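Local coordinates for protein ribonucleoside-diphosphate reductase, alpha chain (Actinobacillus ureae ATCC 25976, PDB 6DQX) that probably reduces ribonucleoside diphosphates to deoxyribonucleoside diphosphates, as the catalytic alpha subunit of a class Id ribonucleotide reductase, at residues Q238-T243 with K548-Q553; V431-S436 with K495-I500; L503-Q508 with I522-H527. All coordinates share one frame; numbering follows the deposited sequence.

How the interactions relate
Five of the six segments come from the last third of the chain; segment 238-243 lies on helix 227-243. Interaction 1 joins that helix to strand 549-554, and the other two are nested between its segments in sequence. Interaction 2 pairs two loops and closes before interaction 3 opens. Interaction 3 sets helix 502-513 against strand 524-525, the parallel neighbour of strand 549-554. Centres of interactions 1 and 3 are 12 Å apart, those of 2 and 3 are 10 Å apart, and those of 1 and 2 are 18 Å apart. Asn523 bridges all three, bonding to Glu432 and to the backbone of Tyr552. Interaction 3 thus connects the loop pair to the sheet.

Interaction 1 of 3, residues Q238-T243 with K548-Q553; sequences QRKTET and KSIYYQ
Lys240 and Gln553 bring the two backbones closest, with their CA atoms 6.4 Å apart. Segment 238-243 is the last part of helix 227-243. Segment 548-553 lies largely on strand 549-554, which is interrupted at Tyr551 and Tyr552. The backbone of Gln553 also bonds to Gly244, just past the helix.

Lys240 reaches along the gap with CG anti to its own N (chi1 -156°) and turns only at chi4. Its NZ donates to Tyr551 O at 2.8 Å. The ammonium lies in the carbonyl plane, with a C=O...N angle of 155°. Pro246 O and Gly244 O also accept from NZ, so three carbonyls grip this buried group. Ile550 CG2 packs on Lys240 CE at 4.1 Å, the two side chains at about a right angle.

Gln553 is extended and passes across the start of the lysine chain. Its OE1 lies 3.8 Å from Lys240 CG, but its polar partner is Tyr539 OH on helix 532-544. NE2 of Gln553 donates to Thr241 OG1 at 3.1 Å, tilted slightly from the amide plane. Thr241 OG1 also bonds to Leu237 O one turn back. Both ends of the Gln553 amide are therefore held, which fixes its rotation.

This is a helix-to-strand join in the ribonucleotide reductase barrel: helix 227-243 leads into strand 247-249, which pairs antiparallel with strand 549-554.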
loop_
_atom_site.group_PDB
_atom_site.type_symbol
_atom_site.label_atom_id
_atom_site.label_comp_id
_atom_site.label_asym_id
_atom_site.label_seq_id
_atom_site.Cartn_x
_atom_site.Cartn_y
_atom_site.Cartn_z
ATOM N N GLN A 238 -18.795 -3.371 -24.658
ATOM C CA GLN A 238 -18.042 -4.597 -25.011
ATOM C C GLN A 238 -17.407 -5.219 -23.768
ATOM O O GLN A 238 -17.511 -6.416 -23.548
ATOM C CB GLN A 238 -16.957 -4.309 -26.056
ATOM C CG GLN A 238 -16.301 -5.549 -26.670
ATOM C CD GLN A 238 -15.014 -5.243 -27.453
ATOM O OE1 GLN A 238 -14.568 -4.091 -27.539
ATOM N NE2 GLN A 238 -14.410 -6.285 -28.027
ATOM N N ARG A 239 -16.770 -4.389 -22.940
ATOM C CA ARG A 239 -16.173 -4.856 -21.684
ATOM C C ARG A 239 -17.204 -5.483 -20.718
ATOM O O ARG A 239 -16.951 -6.497 -20.075
ATOM C CB ARG A 239 -15.435 -3.693 -20.994
ATOM C CG ARG A 239 -14.250 -3.108 -21.773
ATOM C CD ARG A 239 -13.189 -4.155 -22.107
ATOM N NE ARG A 239 -12.810 -4.918 -20.912
ATOM C CZ ARG A 239 -12.402 -6.190 -20.881
ATOM N NH1 ARG A 239 -12.090 -6.747 -19.706
ATOM N NH2 ARG A 239 -12.303 -6.925 -21.995
ATOM N N LYS A 240 -18.388 -4.889 -20.660
ATOM C CA LYS A 240 -19.455 -5.344 -19.766
ATOM C C LYS A 240 -20.082 -6.673 -20.205
ATOM O O LYS A 240 -20.446 -7.516 -19.373
ATOM C CB LYS A 240 -20.508 -4.246 -19.661
ATOM C CG LYS A 240 -21.316 -4.328 -18.390
ATOM C CD LYS A 240 -22.002 -3.002 -18.086
ATOM C CE LYS A 240 -22.863 -3.155 -16.850
ATOM N NZ LYS A 240 -22.125 -3.686 -15.690
ATOM N N THR A 241 -20.200 -6.869 -21.519
ATOM C CA THR A 241 -20.635 -8.164 -22.044
ATOM C C THR A 241 -19.599 -9.243 -21.713
ATOM O O THR A 241 -19.943 -10.308 -21.204
ATOM C CB THR A 241 -20.935 -8.068 -23.558
ATOM O OG1 THR A 241 -21.980 -7.109 -23.752
ATOM C CG2 THR A 241 -21.384 -9.411 -24.127
ATOM N N GLU A 242 -18.333 -8.936 -21.950
ATOM C CA GLU A 242 -17.228 -9.879 -21.701
ATOM C C GLU A 242 -16.988 -10.222 -20.235
ATOM O O GLU A 242 -16.713 -11.373 -19.923
ATOM C CB GLU A 242 -15.941 -9.349 -22.334
ATOM C CG GLU A 242 -16.034 -9.314 -23.855
ATOM C CD GLU A 242 -14.867 -8.625 -24.548
ATOM O OE1 GLU A 242 -14.275 -7.662 -23.988
ATOM O OE2 GLU A 242 -14.572 -9.048 -25.690
ATOM N N THR A 243 -17.106 -9.236 -19.339
ATOM C CA THR A 243 -16.751 -9.424 -17.916
ATOM C C THR A 243 -17.878 -9.252 -16.881
ATOM O O THR A 243 -17.738 -9.682 -15.733
ATOM C CB THR A 243 -15.598 -8.472 -17.522
ATOM O OG1 THR A 243 -16.014 -7.102 -17.620
ATOM C CG2 THR A 243 -14.392 -8.692 -18.437
ATOM N N LYS A 548 -29.817 5.188 -10.692
ATOM C CA LYS A 548 -28.554 5.797 -10.219
ATOM C C LYS A 548 -27.352 4.891 -10.512
ATOM O O LYS A 548 -26.194 5.374 -10.521
ATOM C CB LYS A 548 -28.636 6.115 -8.734
ATOM C CG LYS A 548 -29.808 6.998 -8.363
ATOM C CD LYS A 548 -29.979 7.064 -6.857
ATOM C CE LYS A 548 -31.009 8.073 -6.471
ATOM N NZ LYS A 548 -31.254 8.177 -5.006
ATOM N N SER A 549 -27.603 3.607 -10.757
ATOM C CA SER A 549 -26.529 2.652 -11.037
ATOM C C SER A 549 -27.026 1.408 -11.741
ATOM O O SER A 549 -28.236 1.132 -11.773
ATOM C CB SER A 549 -25.801 2.242 -9.743
ATOM O OG SER A 549 -26.689 1.600 -8.834
ATOM N N ILE A 550 -26.092 0.685 -12.335
ATOM C CA ILE A 550 -26.284 -0.685 -12.786
ATOM C C ILE A 550 -25.103 -1.482 -12.228
ATOM O O ILE A 550 -23.970 -0.987 -12.216
ATOM C CB ILE A 550 -26.315 -0.818 -14.330
ATOM C CG1 ILE A 550 -27.569 -0.166 -14.931
ATOM C CG2 ILE A 550 -26.239 -2.276 -14.748
ATOM C CD1 ILE A 550 -28.859 -0.892 -14.638
ATOM N N TYR A 551 -25.372 -2.709 -11.797
ATOM C CA TYR A 551 -24.382 -3.594 -11.186
ATOM C C TYR A 551 -23.781 -4.528 -12.263
ATOM O O TYR A 551 -23.098 -4.014 -13.126
ATOM C CB TYR A 551 -25.035 -4.313 -10.012
ATOM C CG TYR A 551 -24.148 -5.013 -8.998
ATOM C CD1 TYR A 551 -22.810 -4.664 -8.808
ATOM C CD2 TYR A 551 -24.679 -6.014 -8.195
ATOM C CE1 TYR A 551 -22.039 -5.317 -7.845
ATOM C CE2 TYR A 551 -23.935 -6.644 -7.236
ATOM C CZ TYR A 551 -22.615 -6.300 -7.077
ATOM O OH TYR A 551 -21.896 -6.953 -6.124
ATOM N N TYR A 552 -23.991 -5.842 -12.204
ATOM C CA TYR A 552 -23.429 -6.806 -13.178
ATOM C C TYR A 552 -24.335 -7.051 -14.375
ATOM O O TYR A 552 -25.555 -7.092 -14.239
ATOM C CB TYR A 552 -23.240 -8.197 -12.537
ATOM C CG TYR A 552 -21.986 -8.380 -11.761
ATOM C CD1 TYR A 552 -20.816 -8.845 -12.388
ATOM C CD2 TYR A 552 -21.950 -8.117 -10.376
ATOM C CE1 TYR A 552 -19.644 -9.031 -11.658
ATOM C CE2 TYR A 552 -20.777 -8.285 -9.635
ATOM C CZ TYR A 552 -19.627 -8.735 -10.275
ATOM O OH TYR A 552 -18.468 -8.902 -9.540
ATOM N N GLN A 553 -23.726 -7.287 -15.537
ATOM C CA GLN A 553 -24.448 -7.824 -16.673
ATOM C C GLN A 553 -24.047 -9.272 -16.729
ATOM O O GLN A 553 -22.882 -9.579 -17.027
ATOM C CB GLN A 553 -24.067 -7.093 -17.950
ATOM C CG GLN A 553 -24.818 -7.550 -19.193
ATOM C CD GLN A 553 -24.258 -6.952 -20.455
ATOM O OE1 GLN A 553 -24.103 -5.726 -20.573
ATOM N NE2 GLN A 553 -23.981 -7.810 -21.438
#

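Interaction 2 of 3, residues V431-S436 with K495-I500; sequences VEPFKS and KTFSEI
Phe497 meets Glu432 and Pro433 because its CG stands anti to the backbone N (chi1 -165°), which lays the ring beneath both. Glu432 has a similar first torsion and runs out extended on the same side of the ring as Pro433. Its CG comes to 3.4 Å from Phe497 CE2, obliquely, with the carboxylate and ring planes 25° apart. The acid itself is held by Asn523 and by a salt bridge to Lys418.

Pro433 lies over the ring face in a CH-pi contact, its CD 3.9 Å from the Phe497 ring centroid and displaced toward the rim. Pro433 CB also packs on Ile500 CD1 at 3.6 Å. Two irregular loops of the barrel domain are joined here, one before helix 453-461 and one before helix 502-513.

Their backbones meet at Phe497 N, which makes a weak bond to Phe434 O and another to Lys435 O. Water 1 donates to Phe434 O and Lys495 O. Water 2 donates to Lys435 O at 2.7 Å and accepts from Ser498 N. Thr496 N donates to Glu499 OE1 at 2.9 Å, nearly straight at 176°. Thr496 CB lies 3.2 Å from Lys435 O, and its CG2 packs against Ser436 CB.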
loop_
_atom_site.group_PDB
_atom_site.type_symbol
_atom_site.label_atom_id
_atom_site.label_comp_id
_atom_site.label_asym_id
_atom_site.label_seq_id
_atom_site.Cartn_x
_atom_site.Cartn_y
_atom_site.Cartn_z
ATOM N N VAL A 431 -34.510 -7.669 -5.045
ATOM C CA VAL A 431 -35.623 -7.436 -5.984
ATOM C C VAL A 431 -35.421 -8.228 -7.272
ATOM O O VAL A 431 -36.073 -7.991 -8.260
ATOM C CB VAL A 431 -35.778 -5.930 -6.314
ATOM C CG1 VAL A 431 -36.273 -5.180 -5.086
ATOM C CG2 VAL A 431 -34.469 -5.292 -6.808
ATOM N N GLU A 432 -34.489 -9.161 -7.258
ATOM C CA GLU A 432 -34.096 -9.879 -8.461
ATOM C C GLU A 432 -35.042 -11.072 -8.675
ATOM O O GLU A 432 -35.488 -11.690 -7.711
ATOM C CB GLU A 432 -32.649 -10.352 -8.239
ATOM C CG GLU A 432 -31.769 -10.515 -9.444
ATOM C CD GLU A 432 -30.319 -10.766 -9.049
ATOM O OE1 GLU A 432 -29.966 -11.934 -8.922
ATOM O OE2 GLU A 432 -29.546 -9.797 -8.840
ATOM N N PRO A 433 -35.324 -11.437 -9.943
ATOM C CA PRO A 433 -36.028 -12.696 -10.136
ATOM C C PRO A 433 -35.177 -13.879 -9.689
ATOM O O PRO A 433 -33.941 -13.825 -9.761
ATOM C CB PRO A 433 -36.243 -12.757 -11.664
ATOM C CG PRO A 433 -36.088 -11.348 -12.148
ATOM C CD PRO A 433 -35.072 -10.744 -11.218
ATOM N N PHE A 434 -35.830 -14.929 -9.218
ATOM C CA PHE A 434 -35.213 -16.236 -9.093
ATOM C C PHE A 434 -34.478 -16.614 -10.358
ATOM O O PHE A 434 -34.996 -16.434 -11.457
ATOM C CB PHE A 434 -36.247 -17.321 -8.814
ATOM C CG PHE A 434 -36.681 -17.426 -7.384
ATOM C CD1 PHE A 434 -35.769 -17.728 -6.373
ATOM C CD2 PHE A 434 -38.027 -17.317 -7.046
ATOM C CE1 PHE A 434 -36.183 -17.873 -5.062
ATOM C CE2 PHE A 434 -38.448 -17.465 -5.725
ATOM C CZ PHE A 434 -37.524 -17.755 -4.732
ATOM N N LYS A 435 -33.269 -17.147 -10.180
ATOM C CA LYS A 435 -32.467 -17.591 -11.304
ATOM C C LYS A 435 -33.247 -18.644 -12.050
ATOM O O LYS A 435 -33.439 -18.537 -13.248
ATOM C CB LYS A 435 -31.133 -18.174 -10.837
ATOM C CG LYS A 435 -30.220 -18.558 -11.998
ATOM C CD LYS A 435 -28.824 -18.959 -11.525
ATOM C CE LYS A 435 -28.822 -20.307 -10.821
ATOM N NZ LYS A 435 -27.504 -20.980 -10.978
ATOM N N SER A 436 -33.714 -19.647 -11.318
ATOM C CA SER A 436 -34.569 -20.659 -11.895
ATOM C C SER A 436 -35.363 -21.416 -10.819
ATOM O O SER A 436 -35.214 -21.175 -9.615
ATOM C CB SER A 436 -33.728 -21.620 -12.743
ATOM O OG SER A 436 -33.057 -22.548 -11.916
ATOM N N LYS A 495 -41.532 -18.026 -15.028
ATOM C CA LYS A 495 -40.398 -17.664 -15.869
ATOM C C LYS A 495 -39.152 -17.445 -14.993
ATOM O O LYS A 495 -39.237 -16.910 -13.872
ATOM C CB LYS A 495 -40.655 -16.387 -16.664
ATOM C CG LYS A 495 -41.517 -16.536 -17.896
ATOM C CD LYS A 495 -41.584 -15.183 -18.595
ATOM C CE LYS A 495 -42.686 -15.127 -19.623
ATOM N NZ LYS A 495 -42.272 -15.701 -20.912
ATOM N N THR A 496 -38.011 -17.872 -15.522
ATOM C CA THR A 496 -36.685 -17.664 -14.896
ATOM C C THR A 496 -36.186 -16.244 -15.158
ATOM O O THR A 496 -36.694 -15.564 -16.042
ATOM C CB THR A 496 -35.653 -18.630 -15.514
ATOM O OG1 THR A 496 -35.564 -18.392 -16.921
ATOM C CG2 THR A 496 -36.064 -20.062 -15.285
ATOM N N PHE A 497 -35.155 -15.812 -14.431
ATOM C CA PHE A 497 -34.510 -14.494 -14.644
ATOM C C PHE A 497 -34.178 -14.311 -16.143
ATOM O O PHE A 497 -34.494 -13.277 -16.746
ATOM C CB PHE A 497 -33.232 -14.406 -13.788
ATOM C CG PHE A 497 -32.637 -13.015 -13.614
ATOM C CD1 PHE A 497 -33.115 -11.868 -14.261
ATOM C CD2 PHE A 497 -31.536 -12.869 -12.771
ATOM C CE1 PHE A 497 -32.524 -10.627 -14.049
ATOM C CE2 PHE A 497 -30.936 -11.631 -12.568
ATOM C CZ PHE A 497 -31.425 -10.504 -13.207
ATOM N N SER A 498 -33.567 -15.330 -16.749
ATOM C CA SER A 498 -33.196 -15.276 -18.174
ATOM C C SER A 498 -34.393 -15.114 -19.147
ATOM O O SER A 498 -34.255 -14.515 -20.215
ATOM C CB SER A 498 -32.372 -16.516 -18.560
ATOM O OG SER A 498 -33.132 -17.698 -18.435
ATOM N N GLU A 499 -35.547 -15.647 -18.773
ATOM C CA GLU A 499 -36.766 -15.582 -19.593
ATOM C C GLU A 499 -37.582 -14.294 -19.416
ATOM O O GLU A 499 -38.517 -14.030 -20.179
ATOM C CB GLU A 499 -37.641 -16.803 -19.277
ATOM C CG GLU A 499 -37.031 -18.118 -19.773
ATOM C CD GLU A 499 -37.629 -19.373 -19.131
ATOM O OE1 GLU A 499 -38.270 -19.294 -18.049
ATOM O OE2 GLU A 499 -37.418 -20.470 -19.709
ATOM N N ILE A 500 -37.250 -13.508 -18.392
ATOM C CA ILE A 500 -37.991 -12.304 -18.041
ATOM C C ILE A 500 -37.479 -11.116 -18.854
ATOM O O ILE A 500 -36.297 -11.039 -19.207
ATOM C CB ILE A 500 -37.939 -12.075 -16.496
ATOM C CG1 ILE A 500 -38.853 -13.086 -15.802
ATOM C CG2 ILE A 500 -38.370 -10.665 -16.105
ATOM C CD1 ILE A 500 -38.644 -13.277 -14.320
HETATM O O HOH W 1 -37.586 -17.432 -11.819
HETATM O O HOH W 2 -32.301 -17.633 -15.502
#

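Interaction 3 of 3, residues L503-Q508 with I522-H527; sequences LSVIQQ and INIMVH
Four aliphatic residues make the apolar part of the contact: Val505 and Ile506 on helix 502-513, and Ile522 and Ile524 on the opposing segment. The CA atoms of Val505 and Ile524 are 7.4 Å apart, and side-chain methyls meet between the backbones. Val505 CG1 is anti to the backbone N (chi1 167°) and faces Ile522 CG2 at 3.9 Å. These two side chains run past one another in opposite directions. The same valine methyl lies more loosely against Ile524 CG2.

Ile506 uses the end of its longer branch. Its CD1 lies 4.1 Å from Ile522 CG2 and 4.0 Å from Ile524 CG2, so one terminal methyl meets the branch methyls of both isoleucines. Around this core, Ile506 touches Ile550 on the adjoining strand, and Leu538 on helix 532-544 packs against both Ile506 and Ile524.

The polar share is small. Val505 CG1 approaches the carbonyl oxygen Asn523 O at 3.8 Å, a packing contact. The Asn523 CB points away from the helix segment, and both ends of this buried amide are satisfied outside the two segments, by Glu432 and Tyr552.

No hydrogen bond crosses between the two segments. The backbones of Ile522 and Ile524 bond instead to strand 549-554, while the start of the helix reaches strand 524-525 through Gln502 OE1, which accepts from Met525 N. The chemistry implies that segments 503-508 and 522-527 are held together by buried methyl packing, with the directional bonds made to either neighbour beyond them.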
loop_
_atom_site.group_PDB
_atom_site.type_symbol
_atom_site.label_atom_id
_atom_site.label_comp_id
_atom_site.label_asym_id
_atom_site.label_seq_id
_atom_site.Cartn_x
_atom_site.Cartn_y
_atom_site.Cartn_z
ATOM N N LEU A 503 -36.141 -5.178 -19.672
ATOM C CA LEU A 503 -36.763 -3.864 -19.588
ATOM C C LEU A 503 -37.651 -3.763 -18.342
ATOM O O LEU A 503 -37.652 -2.712 -17.681
ATOM C CB LEU A 503 -37.550 -3.509 -20.858
ATOM C CG LEU A 503 -38.108 -2.085 -20.931
ATOM C CD1 LEU A 503 -37.037 -1.018 -20.775
ATOM C CD2 LEU A 503 -38.863 -1.892 -22.248
ATOM N N SER A 504 -38.352 -4.843 -17.990
ATOM C CA SER A 504 -39.207 -4.832 -16.789
ATOM C C SER A 504 -38.405 -4.678 -15.490
ATOM O O SER A 504 -38.821 -3.966 -14.569
ATOM C CB SER A 504 -40.170 -6.027 -16.740
ATOM O OG SER A 504 -39.581 -7.175 -16.171
ATOM N N VAL A 505 -37.228 -5.298 -15.450
ATOM C CA VAL A 505 -36.308 -5.142 -14.319
ATOM C C VAL A 505 -35.949 -3.659 -14.141
ATOM O O VAL A 505 -36.071 -3.103 -13.055
ATOM C CB VAL A 505 -35.046 -6.021 -14.519
ATOM C CG1 VAL A 505 -33.945 -5.644 -13.539
ATOM C CG2 VAL A 505 -35.415 -7.491 -14.372
ATOM N N ILE A 506 -35.572 -3.013 -15.241
ATOM C CA ILE A 506 -35.186 -1.605 -15.236
ATOM C C ILE A 506 -36.358 -0.694 -14.889
ATOM O O ILE A 506 -36.227 0.221 -14.045
ATOM C CB ILE A 506 -34.583 -1.208 -16.616
ATOM C CG1 ILE A 506 -33.319 -2.025 -16.906
ATOM C CG2 ILE A 506 -34.303 0.283 -16.710
ATOM C CD1 ILE A 506 -32.292 -2.030 -15.825
ATOM N N GLN A 507 -37.506 -0.958 -15.516
ATOM C CA GLN A 507 -38.697 -0.157 -15.236
ATOM C C GLN A 507 -39.187 -0.251 -13.792
ATOM O O GLN A 507 -39.492 0.787 -13.187
ATOM C CB GLN A 507 -39.816 -0.476 -16.228
ATOM C CG GLN A 507 -39.480 0.053 -17.601
ATOM C CD GLN A 507 -40.495 -0.305 -18.668
ATOM O OE1 GLN A 507 -41.328 -1.202 -18.495
ATOM N NE2 GLN A 507 -40.376 0.358 -19.801
ATOM N N GLN A 508 -39.196 -1.457 -13.216
ATOM C CA GLN A 508 -39.527 -1.622 -11.815
ATOM C C GLN A 508 -38.555 -0.906 -10.887
ATOM O O GLN A 508 -38.973 -0.347 -9.862
ATOM C CB GLN A 508 -39.620 -3.095 -11.418
ATOM C CG GLN A 508 -40.873 -3.794 -11.926
ATOM C CD GLN A 508 -41.018 -5.198 -11.368
ATOM O OE1 GLN A 508 -40.352 -5.561 -10.410
ATOM N NE2 GLN A 508 -41.852 -6.017 -12.015
ATOM N N ILE A 522 -28.765 -3.422 -9.128
ATOM C CA ILE A 522 -29.570 -3.968 -10.176
ATOM C C ILE A 522 -28.682 -4.700 -11.172
ATOM O O ILE A 522 -27.911 -4.075 -11.924
ATOM C CB ILE A 522 -30.403 -2.876 -10.859
ATOM C CG1 ILE A 522 -31.349 -2.238 -9.830
ATOM C CG2 ILE A 522 -31.108 -3.424 -12.110
ATOM C CD1 ILE A 522 -32.480 -3.129 -9.299
ATOM N N ASN A 523 -28.858 -6.007 -11.170
ATOM C CA ASN A 523 -28.270 -6.913 -12.174
ATOM C C ASN A 523 -29.239 -7.127 -13.323
ATOM O O ASN A 523 -30.448 -7.040 -13.151
ATOM C CB ASN A 523 -27.947 -8.271 -11.532
ATOM C CG ASN A 523 -26.842 -8.187 -10.486
ATOM O OD1 ASN A 523 -25.855 -7.499 -10.697
ATOM N ND2 ASN A 523 -27.002 -8.904 -9.368
ATOM N N ILE A 524 -28.700 -7.421 -14.503
ATOM C CA ILE A 524 -29.525 -7.859 -15.630
ATOM C C ILE A 524 -28.858 -9.104 -16.212
ATOM O O ILE A 524 -27.675 -9.368 -15.950
ATOM C CB ILE A 524 -29.703 -6.778 -16.721
ATOM C CG1 ILE A 524 -28.371 -6.346 -17.332
ATOM C CG2 ILE A 524 -30.427 -5.551 -16.171
ATOM C CD1 ILE A 524 -28.539 -5.489 -18.572
ATOM N N MET A 525 -29.633 -9.850 -16.986
ATOM C CA MET A 525 -29.172 -11.083 -17.595
ATOM C C MET A 525 -29.527 -11.028 -19.063
ATOM O O MET A 525 -30.703 -10.837 -19.420
ATOM C CB MET A 525 -29.817 -12.281 -16.921
ATOM C CG MET A 525 -29.126 -13.590 -17.262
ATOM S SD MET A 525 -29.816 -14.965 -16.341
ATOM C CE MET A 525 -28.890 -14.912 -14.801
ATOM N N VAL A 526 -28.515 -11.220 -19.904
ATOM C CA VAL A 526 -28.608 -10.945 -21.326
ATOM C C VAL A 526 -27.979 -12.114 -22.106
ATOM O O VAL A 526 -26.889 -12.585 -21.763
ATOM C CB VAL A 526 -27.902 -9.615 -21.654
ATOM C CG1 VAL A 526 -27.959 -9.301 -23.144
ATOM C CG2 VAL A 526 -28.525 -8.469 -20.853
ATOM N N HIS A 527 -28.684 -12.573 -23.139
ATOM C CA HIS A 527 -28.206 -13.643 -24.017
ATOM C C HIS A 527 -26.966 -13.143 -24.786
ATOM O O HIS A 527 -26.966 -12.005 -25.272
ATOM C CB HIS A 527 -29.332 -14.035 -24.984
ATOM C CG HIS A 527 -29.127 -15.345 -25.684
ATOM N ND1 HIS A 527 -28.070 -15.583 -26.532
ATOM C CD2 HIS A 527 -29.879 -16.470 -25.700
ATOM C CE1 HIS A 527 -28.154 -16.810 -27.014
ATOM N NE2 HIS A 527 -29.246 -17.369 -26.525
#